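Local atomic coordinates of Acarbose/maltose binding protein GacH (Streptomyces glaucescens, PDB entry 3K01), a protein that binds acarbose and an acarbose homolog as the solute receptor of an ABC transporter, and is probably able to bind maltose as well. Residues T142-Y147 with L279-V284; N148-T153 with G270-D275. All coordinates share one frame; numbering follows the deposited sequence.

Overall arrangement
Both contacts tie strand 132-148 and the helix that follows it to the chain between residues 270 and 284, in the same lobe of this solute-binding protein. Interaction 1 is the deeper: two antiparallel strands joined by four backbone hydrogen bonds, with mostly apolar side chains on both faces. Interaction 2, centred about 14 Å away, joins the start of helix 149-155 to the turn before strand 279-283; it is smaller and depends on side chains, and its charged pair is linked through a water. The two meet where K149 CE packs 3.4 Å from L279 O and F273 CD1 lies 3.9 Å from L279 N.

Interaction 1: T142-Y147 with L279-V284; sequences TLALFY and LGVAPV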
loop_
_atom_site.group_PDB
_atom_site.type_symbol
_atom_site.label_atom_id
_atom_site.label_comp_id
_atom_site.label_asym_id
_atom_site.label_seq_id
_atom_site.Cartn_x
_atom_site.Cartn_y
_atom_site.Cartn_z
ATOM N N THR A 142 2.104 -1.964 -3.316
ATOM C CA THR A 142 0.809 -2.571 -3.641
ATOM C C THR A 142 0.933 -4.069 -3.457
ATOM O O THR A 142 1.993 -4.578 -3.080
ATOM C CB THR A 142 0.395 -2.214 -5.093
ATOM O OG1 THR A 142 -0.984 -2.543 -5.331
ATOM C CG2 THR A 142 1.263 -2.882 -6.142
ATOM N N LEU A 143 -0.157 -4.766 -3.737
ATOM C CA LEU A 143 -0.160 -6.233 -3.758
ATOM C C LEU A 143 0.043 -6.725 -5.174
ATOM O O LEU A 143 -0.293 -6.040 -6.135
ATOM C CB LEU A 143 -1.503 -6.757 -3.230
ATOM C CG LEU A 143 -1.827 -6.465 -1.776
ATOM C CD1 LEU A 143 -3.216 -7.012 -1.376
ATOM C CD2 LEU A 143 -0.753 -7.031 -0.824
ATOM N N ALA A 144 0.574 -7.953 -5.278
ATOM C CA ALA A 144 0.939 -8.545 -6.555
ATOM C C ALA A 144 0.786 -10.053 -6.461
ATOM O O ALA A 144 0.768 -10.600 -5.362
ATOM C CB ALA A 144 2.395 -8.183 -6.910
ATOM N N LEU A 145 0.671 -10.703 -7.618
ATOM C CA LEU A 145 0.611 -12.166 -7.654
ATOM C C LEU A 145 2.036 -12.742 -7.688
ATOM O O LEU A 145 2.755 -12.567 -8.673
ATOM C CB LEU A 145 -0.152 -12.590 -8.893
ATOM C CG LEU A 145 -0.401 -14.102 -9.016
ATOM C CD1 LEU A 145 -1.347 -14.617 -7.968
ATOM C CD2 LEU A 145 -0.905 -14.397 -10.427
ATOM N N PHE A 146 2.429 -13.400 -6.608
ATOM C CA PHE A 146 3.698 -14.136 -6.557
ATOM C C PHE A 146 3.461 -15.538 -7.114
ATOM O O PHE A 146 2.427 -16.160 -6.850
ATOM C CB PHE A 146 4.159 -14.325 -5.112
ATOM C CG PHE A 146 4.705 -13.100 -4.430
ATOM C CD1 PHE A 146 5.820 -13.228 -3.628
ATOM C CD2 PHE A 146 4.095 -11.841 -4.499
ATOM C CE1 PHE A 146 6.351 -12.158 -2.919
ATOM C CE2 PHE A 146 4.633 -10.751 -3.804
ATOM C CZ PHE A 146 5.777 -10.922 -3.023
ATOM N N TYR A 147 4.412 -16.067 -7.869
ATOM C CA TYR A 147 4.261 -17.411 -8.406
ATOM C C TYR A 147 5.583 -18.169 -8.383
ATOM O O TYR A 147 6.673 -17.605 -8.508
ATOM C CB TYR A 147 3.630 -17.417 -9.816
ATOM C CG TYR A 147 4.359 -16.640 -10.875
ATOM C CD1 TYR A 147 4.149 -15.267 -11.030
ATOM C CD2 TYR A 147 5.234 -17.295 -11.758
ATOM C CE1 TYR A 147 4.803 -14.563 -12.020
ATOM C CE2 TYR A 147 5.880 -16.596 -12.733
ATOM C CZ TYR A 147 5.654 -15.239 -12.857
ATOM O OH TYR A 147 6.310 -14.510 -13.841
ATOM N N LEU A 279 11.322 -17.291 -8.344
ATOM C CA LEU A 279 10.215 -16.423 -7.960
ATOM C C LEU A 279 9.825 -15.505 -9.089
ATOM O O LEU A 279 10.664 -14.800 -9.634
ATOM C CB LEU A 279 10.597 -15.591 -6.743
ATOM C CG LEU A 279 9.502 -14.599 -6.292
ATOM C CD1 LEU A 279 8.200 -15.313 -5.891
ATOM C CD2 LEU A 279 10.030 -13.740 -5.167
ATOM N N GLY A 280 8.542 -15.512 -9.426
ATOM C CA GLY A 280 8.000 -14.515 -10.330
ATOM C C GLY A 280 6.989 -13.666 -9.599
ATOM O O GLY A 280 6.346 -14.121 -8.624
ATOM N N VAL A 281 6.831 -12.436 -10.075
ATOM C CA VAL A 281 5.817 -11.519 -9.546
ATOM C C VAL A 281 5.109 -10.874 -10.716
ATOM O O VAL A 281 5.763 -10.407 -11.662
ATOM C CB VAL A 281 6.444 -10.452 -8.622
ATOM C CG1 VAL A 281 5.387 -9.524 -8.085
ATOM C CG2 VAL A 281 7.170 -11.113 -7.446
ATOM N N ALA A 282 3.778 -10.859 -10.650
ATOM C CA ALA A 282 2.929 -10.305 -11.703
ATOM C C ALA A 282 1.852 -9.425 -11.046
ATOM O O ALA A 282 1.652 -9.477 -9.851
ATOM C CB ALA A 282 2.280 -11.428 -12.491
ATOM N N PRO A 283 1.140 -8.611 -11.839
ATOM C CA PRO A 283 0.006 -7.909 -11.258
ATOM C C PRO A 283 -1.029 -8.888 -10.715
ATOM O O PRO A 283 -1.125 -10.038 -11.187
ATOM C CB PRO A 283 -0.564 -7.122 -12.450
ATOM C CG PRO A 283 0.587 -6.960 -13.376
ATOM C CD PRO A 283 1.339 -8.259 -13.254
ATOM N N VAL A 284 -1.822 -8.442 -9.753
ATOM C CA VAL A 284 -2.947 -9.275 -9.343
ATOM C C VAL A 284 -3.850 -9.572 -10.548
ATOM O O VAL A 284 -3.981 -8.764 -11.476
ATOM C CB VAL A 284 -3.769 -8.651 -8.196
ATOM C CG1 VAL A 284 -2.902 -8.450 -6.962
ATOM C CG2 VAL A 284 -4.450 -7.356 -8.621
HETATM O O HOH W 1 -1.097 -5.775 -8.780
HETATM O O HOH W 2 5.751 -11.844 -14.083
#
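The backbone N of L145 gives its hydrogen to A282 O at 2.7 Å, somewhat bent at 143°, and A282 N answers to L145 O. Two residues on, Y147 and G280 form the second hydrogen-bonded pair; the bond from G280 N to Y147 O is nearly straight at 174° and lies in the carbonyl plane. Between these rungs sits the non-hydrogen-bonded pair F146-V281, whose CA atoms are 4.5 Å apart.

The aromatic rings lie on the two faces of this antiparallel ladder. Y147 takes chi1 58°, with CG between its backbone N and carbonyl carbon, which lays the ring across G280: G280 CA stands 3.6 Å from the Y147 ring centroid in a CH-pi contact, offset toward the rim. With no side chain at G280, the ring lies directly on its backbone, CE1 of Y147 3.4 Å from G280 C. At the phenol end, a water in the ring plane is hydrogen-bonded to Y147 OH at 2.7 Å and donates to V281 O, tying the side chain back to the partner strand. On the other face, V281 CG2 sits over the centre of the F146 ring, 4.3 Å from its centroid, while L279 CD1 comes at that ring obliquely. The other branch, V281 CG1, presses tightly on A144 CB at 3.5 Å. Where the strands part, a second water accepts from V284 N and donates to L143 O.

Strand 254-259 flanks 132-148 as well, bonding the backbones of A144 and F146 through N259 and M257, so this ladder belongs to a larger mixed sheet. Helix 264-268 packs I264 and V267 on F146 and L279, and helix 351-360 brings F356 and A359 to A144 and F355 to V281.

Interaction 2: N148-T153 with G270-D275; sequences NKELLT and GARFKD
N148, the N-cap residue of helix 149-155, meets R272 and F273 of a type I beta turn that runs from G270 to F273. The N148 side chain runs slantwise to both, its amide plane turned 57° from each of their flat groups, the F273 ring and the R272 guanidinium. CG of N148 is anti to the backbone N (chi1 -176°), which carries the amide out to the turn, where N148 CG lies 4.0 Å from F273 CZ. Alongside, R272 and E150 bring their opposite charges close without direct contact. R272 stretches out straight to NE and reaches past N148 to the helix, its guanidinium only 20° from the plane of the E150 carboxylate, while L151 CD2 meets NH1 from an oblique direction.

Beyond the two segments, S251 O accepts from R272 NE, and the F273 ring lies nearly parallel to that of F249. N278 bridges both sides, its OD1 taking the E150 backbone N-H and its ND2 bonding R272 O.

E150 OE1 and R272 NH1 are 4.0 Å apart, too far for a salt bridge; a water in the guanidinium plane joins them, accepting from R272 NH1 at 2.8 Å and donating to E150 OE1 at 2.9 Å.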
loop_
_atom_site.group_PDB
_atom_site.type_symbol
_atom_site.label_atom_id
_atom_site.label_comp_id
_atom_site.label_asym_id
_atom_site.label_seq_id
_atom_site.Cartn_x
_atom_site.Cartn_y
_atom_site.Cartn_z
ATOM N N ASN A 148 5.457 -19.482 -8.211
ATOM C CA ASN A 148 6.560 -20.428 -8.253
ATOM C C ASN A 148 6.774 -20.809 -9.711
ATOM O O ASN A 148 5.953 -21.498 -10.326
ATOM C CB ASN A 148 6.165 -21.641 -7.400
ATOM C CG ASN A 148 7.271 -22.681 -7.258
ATOM O OD1 ASN A 148 7.457 -23.277 -6.145
ATOM N ND2 ASN A 148 7.949 -22.967 -8.339
ATOM N N LYS A 149 7.884 -20.343 -10.283
ATOM C CA LYS A 149 8.107 -20.554 -11.718
ATOM C C LYS A 149 8.197 -22.026 -12.073
ATOM O O LYS A 149 7.630 -22.445 -13.075
ATOM C CB LYS A 149 9.349 -19.809 -12.202
ATOM C CG LYS A 149 9.172 -18.300 -12.219
ATOM C CD LYS A 149 10.417 -17.594 -12.742
ATOM C CE LYS A 149 10.220 -16.089 -12.744
ATOM N NZ LYS A 149 11.144 -15.382 -13.687
ATOM N N GLU A 150 8.871 -22.817 -11.244
ATOM C CA GLU A 150 9.058 -24.229 -11.544
ATOM C C GLU A 150 7.732 -24.969 -11.520
ATOM O O GLU A 150 7.507 -25.847 -12.345
ATOM C CB GLU A 150 10.052 -24.853 -10.584
ATOM C CG GLU A 150 10.389 -26.293 -10.929
ATOM C CD GLU A 150 9.525 -27.314 -10.234
ATOM O OE1 GLU A 150 8.871 -27.047 -9.188
ATOM O OE2 GLU A 150 9.500 -28.464 -10.745
ATOM N N LEU A 151 6.853 -24.663 -10.555
ATOM C CA LEU A 151 5.567 -25.354 -10.537
ATOM C C LEU A 151 4.716 -24.986 -11.737
ATOM O O LEU A 151 4.072 -25.845 -12.344
ATOM C CB LEU A 151 4.813 -25.099 -9.226
ATOM C CG LEU A 151 5.427 -25.735 -7.971
ATOM C CD1 LEU A 151 4.643 -25.277 -6.730
ATOM C CD2 LEU A 151 5.412 -27.266 -8.049
ATOM N N LEU A 152 4.722 -23.717 -12.121
ATOM C CA LEU A 152 3.948 -23.346 -13.308
ATOM C C LEU A 152 4.550 -23.960 -14.573
ATOM O O LEU A 152 3.814 -24.409 -15.461
ATOM C CB LEU A 152 3.803 -21.834 -13.463
ATOM C CG LEU A 152 2.613 -21.178 -12.718
ATOM C CD1 LEU A 152 2.690 -21.338 -11.198
ATOM C CD2 LEU A 152 2.474 -19.711 -13.100
ATOM N N THR A 153 5.876 -24.015 -14.641
ATOM C CA THR A 153 6.548 -24.583 -15.811
ATOM C C THR A 153 6.262 -26.066 -15.878
ATOM O O THR A 153 5.919 -26.591 -16.960
ATOM C CB THR A 153 8.055 -24.329 -15.723
ATOM O OG1 THR A 153 8.267 -22.932 -15.775
ATOM C CG2 THR A 153 8.789 -24.954 -16.923
ATOM N N GLY A 270 12.757 -19.348 1.631
ATOM C CA GLY A 270 11.905 -20.536 1.558
ATOM C C GLY A 270 12.550 -21.703 0.852
ATOM O O GLY A 270 13.412 -21.517 -0.030
ATOM N N ALA A 271 12.096 -22.900 1.182
ATOM C CA ALA A 271 12.751 -24.094 0.692
ATOM C C ALA A 271 12.661 -24.248 -0.815
ATOM O O ALA A 271 13.540 -24.866 -1.417
ATOM C CB ALA A 271 12.195 -25.321 1.370
ATOM N N ARG A 272 11.632 -23.684 -1.449
ATOM C CA ARG A 272 11.530 -23.797 -2.902
ATOM C C ARG A 272 12.142 -22.620 -3.640
ATOM O O ARG A 272 12.067 -22.558 -4.871
ATOM C CB ARG A 272 10.087 -24.071 -3.306
ATOM C CG ARG A 272 9.760 -25.573 -3.092
ATOM C CD ARG A 272 8.403 -25.844 -3.519
ATOM N NE ARG A 272 8.048 -27.204 -3.185
ATOM C CZ ARG A 272 8.080 -28.184 -4.061
ATOM N NH1 ARG A 272 8.494 -27.952 -5.306
ATOM N NH2 ARG A 272 7.732 -29.415 -3.696
ATOM N N PHE A 273 12.807 -21.725 -2.905
ATOM C CA PHE A 273 13.386 -20.505 -3.486
ATOM C C PHE A 273 14.862 -20.275 -3.182
ATOM O O PHE A 273 15.329 -19.133 -3.201
ATOM C CB PHE A 273 12.512 -19.277 -3.129
ATOM C CG PHE A 273 11.101 -19.444 -3.601
ATOM C CD1 PHE A 273 10.759 -19.159 -4.920
ATOM C CD2 PHE A 273 10.137 -20.018 -2.771
ATOM C CE1 PHE A 273 9.484 -19.359 -5.408
ATOM C CE2 PHE A 273 8.841 -20.239 -3.265
ATOM C CZ PHE A 273 8.525 -19.919 -4.589
ATOM N N LYS A 274 15.572 -21.375 -2.936
ATOM C CA LYS A 274 17.044 -21.330 -2.859
ATOM C C LYS A 274 17.610 -20.570 -4.065
ATOM O O LYS A 274 18.501 -19.741 -3.913
ATOM C CB LYS A 274 17.633 -22.739 -2.792
ATOM C CG LYS A 274 17.424 -23.442 -1.444
ATOM C CD LYS A 274 17.930 -24.900 -1.472
ATOM C CE LYS A 274 17.344 -25.709 -2.644
ATOM N NZ LYS A 274 17.634 -27.169 -2.580
ATOM N N ASP A 275 17.060 -20.845 -5.248
ATOM C CA ASP A 275 17.308 -20.052 -6.452
ATOM C C ASP A 275 16.226 -18.982 -6.512
ATOM O O ASP A 275 15.058 -19.292 -6.809
ATOM C CB ASP A 275 17.230 -20.978 -7.675
ATOM C CG ASP A 275 17.489 -20.264 -9.012
ATOM O OD1 ASP A 275 17.669 -19.028 -9.068
ATOM O OD2 ASP A 275 17.510 -20.984 -10.042
HETATM O O HOH W 3 9.255 -25.643 -6.735
#